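LpxE (Aquifex aeolicus, PDB 6EBU) probably acts as a membrane-embedded lipid A 1-phosphatase of the PAP2 superfamily, removing a phosphate group from the lipid anchor of lipopolysaccharide. Local coordinates at residues M69-T72 with V73-S77. The protein carries 1 engineered substitution. Residues are numbered along the deposited sequence; the frame is centred on the assembly and turned at random.
Engineered in segment 69-72: Met69 (natural residue Ile).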
ATOM      1  N   MET A  69       7.544  11.512  -2.689  1.00 40.63           N
ATOM      2  CA  MET A  69       7.620  12.582  -1.700  1.00 41.59           C
ATOM      3  C   MET A  69       6.231  13.056  -1.297  1.00 43.19           C
ATOM      4  O   MET A  69       5.960  13.273  -0.109  1.00 43.63           O
ATOM      5  CB  MET A  69       8.432  13.752  -2.254  1.00 47.19           C
ATOM      6  CG  MET A  69       9.926  13.657  -2.025  1.00 52.91           C
ATOM      7  SD  MET A  69      10.787  15.077  -2.729  1.00 70.27           S
ATOM      8  CE  MET A  69       9.825  16.432  -2.051  1.00 37.68           C
ATOM      9  N   LEU A  70       5.336  13.221  -2.274  1.00 42.65           N
ATOM     10  CA  LEU A  70       3.980  13.672  -1.975  1.00 42.50           C
ATOM     11  C   LEU A  70       3.239  12.655  -1.114  1.00 45.89           C
ATOM     12  O   LEU A  70       2.686  13.002  -0.064  1.00 41.65           O
ATOM     13  CB  LEU A  70       3.214  13.935  -3.273  1.00 40.79           C
ATOM     14  CG  LEU A  70       3.602  15.161  -4.101  1.00 53.56           C
ATOM     15  CD1 LEU A  70       2.840  15.178  -5.421  1.00 46.01           C
ATOM     16  CD2 LEU A  70       3.355  16.442  -3.319  1.00 53.73           C
ATOM     17  N   GLU A  71       3.219  11.387  -1.542  1.00 39.02           N
ATOM     18  CA  GLU A  71       2.460  10.384  -0.799  1.00 41.53           C
ATOM     19  C   GLU A  71       3.070  10.133   0.575  1.00 37.15           C
ATOM     20  O   GLU A  71       2.339   9.951   1.555  1.00 43.26           O
ATOM     21  CB  GLU A  71       2.358   9.081  -1.601  1.00 38.49           C
ATOM     22  CG  GLU A  71       3.678   8.372  -1.865  1.00 41.64           C
ATOM     23  CD  GLU A  71       3.986   7.296  -0.838  1.00 40.92           C
ATOM     24  OE1 GLU A  71       3.145   7.057   0.055  1.00 45.04           O
ATOM     25  OE2 GLU A  71       5.077   6.694  -0.917  1.00 46.60           O
ATOM     26  N   THR A  72       4.402  10.141   0.675  1.00 35.97           N
ATOM     27  CA  THR A  72       5.048   9.893   1.961  1.00 37.83           C
ATOM     28  C   THR A  72       4.677  10.967   2.975  1.00 42.93           C
ATOM     29  O   THR A  72       4.311  10.660   4.115  1.00 44.43           O
ATOM     30  CB  THR A  72       6.567   9.829   1.791  1.00 45.88           C
ATOM     31  OG1 THR A  72       6.911   8.703   0.973  1.00 43.55           O
ATOM     32  CG2 THR A  72       7.250   9.701   3.145  1.00 38.48           C
ATOM     33  N   VAL A  73       4.767  12.236   2.574  1.00 43.00           N
ATOM     34  CA  VAL A  73       4.396  13.329   3.467  1.00 47.75           C
ATOM     35  C   VAL A  73       2.934  13.203   3.875  1.00 43.72           C
ATOM     36  O   VAL A  73       2.585  13.302   5.058  1.00 46.43           O
ATOM     37  CB  VAL A  73       4.686  14.685   2.799  1.00 46.48           C
ATOM     38  CG1 VAL A  73       3.959  15.804   3.524  1.00 39.71           C
ATOM     39  CG2 VAL A  73       6.184  14.949   2.766  1.00 46.05           C
ATOM     40  N   LEU A  74       2.058  12.964   2.897  1.00 46.32           N
ATOM     41  CA  LEU A  74       0.634  12.856   3.185  1.00 47.43           C
ATOM     42  C   LEU A  74       0.323  11.651   4.066  1.00 43.85           C
ATOM     43  O   LEU A  74      -0.571  11.722   4.915  1.00 53.71           O
ATOM     44  CB  LEU A  74      -0.151  12.785   1.874  1.00 50.73           C
ATOM     45  CG  LEU A  74      -1.675  12.715   1.951  1.00 53.53           C
ATOM     46  CD1 LEU A  74      -2.216  13.748   2.925  1.00 57.82           C
ATOM     47  CD2 LEU A  74      -2.279  12.908   0.568  1.00 53.40           C
ATOM     48  N   VAL A  75       1.055  10.548   3.898  1.00 38.66           N
ATOM     49  CA  VAL A  75       0.754   9.335   4.655  1.00 42.09           C
ATOM     50  C   VAL A  75       1.200   9.481   6.107  1.00 46.98           C
ATOM     51  O   VAL A  75       0.462   9.131   7.037  1.00 43.93           O
ATOM     52  CB  VAL A  75       1.393   8.108   3.981  1.00 39.43           C
ATOM     53  CG1 VAL A  75       1.524   6.959   4.969  1.00 33.15           C
ATOM     54  CG2 VAL A  75       0.566   7.682   2.777  1.00 34.78           C
ATOM     55  N   ILE A  76       2.413   9.996   6.330  1.00 46.68           N
ATOM     56  CA  ILE A  76       2.891  10.146   7.702  1.00 48.89           C
ATOM     57  C   ILE A  76       2.096  11.221   8.434  1.00 47.06           C
ATOM     58  O   ILE A  76       1.921  11.147   9.656  1.00 47.34           O
ATOM     59  CB  ILE A  76       4.403  10.442   7.731  1.00 56.18           C
ATOM     60  CG1 ILE A  76       4.716  11.757   7.012  1.00 59.29           C
ATOM     61  CG2 ILE A  76       5.189   9.290   7.115  1.00 47.98           C
ATOM     62  CD1 ILE A  76       6.198  12.067   6.912  1.00 61.74           C
ATOM     63  N   SER A  77       1.592  12.223   7.709  1.00 43.88           N
ATOM     64  CA  SER A  77       0.768  13.255   8.335  1.00 50.27           C
ATOM     65  C   SER A  77      -0.535  12.664   8.859  1.00 50.84           C
ATOM     66  O   SER A  77      -0.916  12.893  10.013  1.00 55.05           O
ATOM     67  CB  SER A  77       0.483  14.378   7.336  1.00 51.96           C
ATOM     68  OG  SER A  77       1.670  15.069   6.986  1.00 49.98           O
TER
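The carbonyl oxygens of the engineered Met69 and of Leu70, Glu71 and Thr72 each accept the amide four residues on, from Val73 N 3.1 Å away from Met69 O to Ile76 N 3.0 Å from Thr72 O, the i to i+4 bonding of an α-helix. Val75 N is 2.7 Å from Glu71 O but donates at a bent 143°, and it also makes a weak bond to Thr72 O. Glu71 and Val75 run side by side on the buried face: with Glu71 CG between the backbone N and the carbonyl carbon (chi1 64°) and a bend at chi2, OE1 comes within 3.8 Å of Val75 CG2. Both side chains touch Ala111 of helix 108-121, so this face of helix 61-82, predicted to span the membrane, packs on a second helix of the PAP2 fold. Against helix 151-170, Leu70 packs on Cys164 and Ile167, Glu71 on Cys164 and Leu74 on Ile160. Thr72 OG1 hydrogen-bonds to Ile68 O, one turn earlier, while its CG2, anti to the backbone N, lies loosely 4.5 Å from Ile76 CG2. On the exposed side of the next turn, Ser77 OG donates to Val73 O at 2.8 Å, from above the carbonyl plane; Ser77 N bonds to the same oxygen from the opposite face.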